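Local coordinates for monosaccharide ABC transporter substrate-binding protein, CUT2 family (Bradyrhizobium sp., PDB 4YHS) that probably binds a monosaccharide in the periplasm and delivers it to an ABC importer of the CUT2 family, at residues Pro58-Lys69 / Gly88-Tyr99. Residues are numbered along the deposited sequence; the frame is centred on the assembly and turned at random.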
# COMPACT_ATOMS: atom_id res chain seq x y z
N PRO A 58 -26.32 -7.57 10.73
CA PRO A 58 -25.73 -7.63 9.39
C PRO A 58 -25.70 -6.25 8.73
O PRO A 58 -26.41 -5.98 7.75
CB PRO A 58 -26.64 -8.61 8.64
CG PRO A 58 -27.68 -9.07 9.63
CD PRO A 58 -27.70 -8.09 10.74
N TRP A 59 -24.84 -5.38 9.25
CA TRP A 59 -24.67 -4.05 8.69
C TRP A 59 -24.45 -4.13 7.18
O TRP A 59 -23.79 -5.04 6.69
CB TRP A 59 -23.49 -3.33 9.34
CG TRP A 59 -23.63 -3.19 10.83
CD1 TRP A 59 -22.96 -3.89 11.80
CD2 TRP A 59 -24.51 -2.30 11.51
NE1 TRP A 59 -23.37 -3.49 13.04
CE2 TRP A 59 -24.33 -2.52 12.90
CE3 TRP A 59 -25.44 -1.36 11.08
CZ2 TRP A 59 -25.03 -1.80 13.85
CZ3 TRP A 59 -26.14 -0.64 12.03
CH2 TRP A 59 -25.93 -0.87 13.40
N LYS A 60 -25.04 -3.20 6.45
CA LYS A 60 -24.76 -3.04 5.02
C LYS A 60 -23.63 -2.04 4.77
O LYS A 60 -23.73 -0.88 5.18
CB LYS A 60 -26.00 -2.56 4.28
CG LYS A 60 -27.09 -3.62 4.13
CD LYS A 60 -28.22 -3.16 3.16
CE LYS A 60 -27.74 -2.88 1.72
NZ LYS A 60 -27.77 -4.08 0.82
N LEU A 61 -22.59 -2.48 4.07
CA LEU A 61 -21.42 -1.65 3.80
C LEU A 61 -21.28 -1.46 2.31
O LEU A 61 -21.11 -2.44 1.58
CB LEU A 61 -20.12 -2.27 4.32
CG LEU A 61 -20.08 -2.65 5.81
CD1 LEU A 61 -18.72 -3.20 6.17
CD2 LEU A 61 -20.46 -1.48 6.70
N CYS A 62 -21.36 -0.21 1.86
CA CYS A 62 -21.07 0.09 0.45
C CYS A 62 -19.58 0.31 0.34
O CYS A 62 -19.01 1.09 1.12
CB CYS A 62 -21.85 1.32 -0.03
SG CYS A 62 -21.30 1.92 -1.63
N VAL A 63 -18.92 -0.40 -0.59
CA VAL A 63 -17.48 -0.27 -0.77
C VAL A 63 -17.23 0.19 -2.21
O VAL A 63 -17.62 -0.49 -3.15
CB VAL A 63 -16.72 -1.58 -0.48
CG1 VAL A 63 -15.19 -1.33 -0.52
CG2 VAL A 63 -17.13 -2.13 0.87
N SER A 64 -16.57 1.34 -2.35
CA SER A 64 -16.29 1.96 -3.65
C SER A 64 -14.79 1.97 -3.96
O SER A 64 -13.99 2.56 -3.22
CB SER A 64 -16.86 3.39 -3.66
OG SER A 64 -16.42 4.15 -4.77
N PHE A 65 -14.43 1.24 -5.01
CA PHE A 65 -13.04 1.07 -5.44
C PHE A 65 -12.77 1.91 -6.67
O PHE A 65 -13.70 2.17 -7.46
CB PHE A 65 -12.75 -0.39 -5.78
CG PHE A 65 -12.26 -1.23 -4.62
CD1 PHE A 65 -12.52 -0.91 -3.32
CD2 PHE A 65 -11.52 -2.39 -4.89
CE1 PHE A 65 -12.02 -1.74 -2.27
CE2 PHE A 65 -11.05 -3.20 -3.89
CZ PHE A 65 -11.29 -2.90 -2.59
N PRO A 66 -11.52 2.35 -6.85
CA PRO A 66 -11.16 3.07 -8.08
C PRO A 66 -11.25 2.20 -9.33
O PRO A 66 -11.57 2.70 -10.42
CB PRO A 66 -9.72 3.50 -7.81
CG PRO A 66 -9.20 2.50 -6.83
CD PRO A 66 -10.37 2.14 -5.97
N HIS A 67 -10.98 0.91 -9.16
CA HIS A 67 -10.90 -0.07 -10.25
C HIS A 67 -10.60 -1.43 -9.63
O HIS A 67 -10.42 -1.54 -8.41
CB HIS A 67 -9.82 0.33 -11.26
CG HIS A 67 -8.41 0.30 -10.72
ND1 HIS A 67 -7.74 -0.86 -10.43
CD2 HIS A 67 -7.56 1.32 -10.43
CE1 HIS A 67 -6.53 -0.57 -9.98
NE2 HIS A 67 -6.39 0.75 -9.98
N MSE A 68 -10.51 -2.46 -10.46
CA MSE A 68 -10.13 -3.81 -10.03
C MSE A 68 -9.18 -4.37 -11.07
O MSE A 68 -9.31 -5.52 -11.52
CB MSE A 68 -11.37 -4.72 -9.89
CG MSE A 68 -11.11 -6.04 -9.22
SE MSE A 68 -10.89 -5.70 -7.31
CE MSE A 68 -12.74 -5.29 -6.83
N LYS A 69 -8.23 -3.54 -11.46
CA LYS A 69 -7.34 -3.84 -12.59
C LYS A 69 -6.01 -4.47 -12.23
O LYS A 69 -5.32 -5.00 -13.11
CB LYS A 69 -7.06 -2.55 -13.38
CG LYS A 69 -8.28 -2.08 -14.12
CD LYS A 69 -8.21 -0.59 -14.52
CE LYS A 69 -7.40 -0.41 -15.74
NZ LYS A 69 -7.07 1.03 -15.98
N GLY A 88 -19.67 -11.06 9.86
CA GLY A 88 -21.09 -11.29 9.62
C GLY A 88 -21.85 -10.12 9.01
O GLY A 88 -23.04 -9.94 9.29
N VAL A 89 -21.20 -9.33 8.16
CA VAL A 89 -21.86 -8.14 7.62
C VAL A 89 -21.95 -8.30 6.10
O VAL A 89 -21.34 -9.20 5.54
CB VAL A 89 -21.13 -6.83 8.02
CG1 VAL A 89 -21.21 -6.65 9.54
CG2 VAL A 89 -19.68 -6.81 7.53
N LYS A 90 -22.75 -7.45 5.47
CA LYS A 90 -23.04 -7.52 4.04
C LYS A 90 -22.33 -6.43 3.29
O LYS A 90 -22.63 -5.25 3.45
CB LYS A 90 -24.54 -7.38 3.75
CG LYS A 90 -25.47 -8.34 4.50
CD LYS A 90 -26.93 -8.16 4.03
CE LYS A 90 -27.95 -8.07 5.19
NZ LYS A 90 -28.04 -6.71 5.83
N MSE A 91 -21.39 -6.84 2.45
CA MSE A 91 -20.63 -5.92 1.62
C MSE A 91 -21.28 -5.84 0.25
O MSE A 91 -21.72 -6.84 -0.29
CB MSE A 91 -19.17 -6.39 1.48
CG MSE A 91 -18.45 -5.80 0.25
SE MSE A 91 -16.79 -6.67 -0.09
CE MSE A 91 -17.57 -8.16 -1.08
N ASN A 92 -21.36 -4.63 -0.30
CA ASN A 92 -21.77 -4.42 -1.69
C ASN A 92 -20.65 -3.60 -2.31
O ASN A 92 -20.50 -2.42 -1.98
CB ASN A 92 -23.14 -3.71 -1.76
CG ASN A 92 -23.34 -2.90 -3.02
OD1 ASN A 92 -23.11 -3.38 -4.14
ND2 ASN A 92 -23.79 -1.66 -2.86
N LEU A 93 -19.79 -4.23 -3.12
CA LEU A 93 -18.63 -3.53 -3.64
C LEU A 93 -18.86 -3.16 -5.10
O LEU A 93 -19.38 -3.98 -5.86
CB LEU A 93 -17.36 -4.37 -3.52
CG LEU A 93 -16.03 -3.68 -3.88
CD1 LEU A 93 -14.91 -4.23 -3.02
CD2 LEU A 93 -15.67 -3.87 -5.37
N VAL A 94 -18.53 -1.91 -5.43
CA VAL A 94 -18.59 -1.37 -6.78
C VAL A 94 -17.21 -0.79 -7.13
O VAL A 94 -16.45 -0.39 -6.23
CB VAL A 94 -19.71 -0.30 -6.91
CG1 VAL A 94 -21.07 -0.97 -6.66
CG2 VAL A 94 -19.50 0.85 -5.93
N GLU A 95 -16.83 -0.83 -8.41
CA GLU A 95 -15.54 -0.28 -8.85
C GLU A 95 -15.74 0.54 -10.14
O GLU A 95 -16.53 0.17 -11.02
CB GLU A 95 -14.52 -1.38 -9.04
CG GLU A 95 -14.91 -2.42 -10.07
CD GLU A 95 -14.48 -2.07 -11.46
OE1 GLU A 95 -15.01 -2.74 -12.35
OE2 GLU A 95 -13.62 -1.16 -11.67
N ALA A 96 -15.02 1.66 -10.23
CA ALA A 96 -15.34 2.68 -11.23
C ALA A 96 -14.65 2.46 -12.56
O ALA A 96 -14.94 3.17 -13.53
CB ALA A 96 -15.01 4.06 -10.71
N GLY A 97 -13.78 1.48 -12.62
CA GLY A 97 -13.13 1.11 -13.86
C GLY A 97 -11.83 1.81 -14.21
O GLY A 97 -11.26 1.55 -15.25
N GLY A 98 -11.31 2.66 -13.33
CA GLY A 98 -10.05 3.31 -13.62
C GLY A 98 -9.91 4.66 -12.96
O GLY A 98 -10.90 5.28 -12.60
N TYR A 99 -8.67 5.11 -12.81
CA TYR A 99 -8.42 6.41 -12.19
C TYR A 99 -8.82 7.59 -13.08
O TYR A 99 -8.79 8.74 -12.63
CB TYR A 99 -6.95 6.51 -11.77
CG TYR A 99 -6.66 5.88 -10.42
CD1 TYR A 99 -7.18 6.43 -9.25
CD2 TYR A 99 -5.88 4.74 -10.30
CE1 TYR A 99 -6.94 5.86 -8.01
CE2 TYR A 99 -5.61 4.16 -9.05
CZ TYR A 99 -6.15 4.73 -7.92
OH TYR A 99 -5.94 4.18 -6.69
O HOH W 1 -24.56 -4.04 1.51
O HOH W 2 -11.46 -2.00 -13.09
O HOH W 3 -9.46 1.77 -17.15
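Strands 60-65 and 90-95 run parallel side by side, their short axes 4.7 Å apart and 19° off parallel. The ladder runs from Lys90 N on Trp59 O, just ahead of the first strand, to Ala96 N on Phe65 O, just past the second, the last bond being more bent. Beyond it, Gly98 N bonds to Pro66 O. Val63, Phe65 and Leu93 pack on one face of the sheet. With chi1 at -173°, CG of Leu93 swings opposite its own N and beside the carbonyl carbon, which brings CD1 over the centre of the Phe65 ring in a CH-pi contact, 3.9 Å from the centroid. CD1 also touches Val63 CG1. The other methyl, CD2, meets Met68 CE, the selenomethionine methyl, at 3.6 Å. At the strand starts, Lys90 bends back so that NZ donates to Pro58 O in the carbonyl plane, at 2.6 Å. At the far end, Pro66 CB lies over one face of the Tyr99 ring, while His67 NE2 is 3.6 Å from Tyr99 CE2, the two rings turned 80° apart. His67 ND1 accepts the Lys69 N-H at 2.9 Å. Replacing the imidazole of His67 by the methyl of an alanine is likely to cost that N-H its acceptor and open a gap beside Tyr99 CE2 and CD2. A water links Glu95 OE2 to Met68 N. The pair belongs to a right-handed beta-alpha-beta unit of the periplasmic binding protein fold. Helix 71-87 covers the Phe65 and Leu93 face, with helix 299-314 against Leu61. Helix 102-115 covers the face of Ser64, Asn92 and Val94, tied by the Cys62-Cys112 disulfide, and strand 119-122 pairs with strand 60-65 along its other edge.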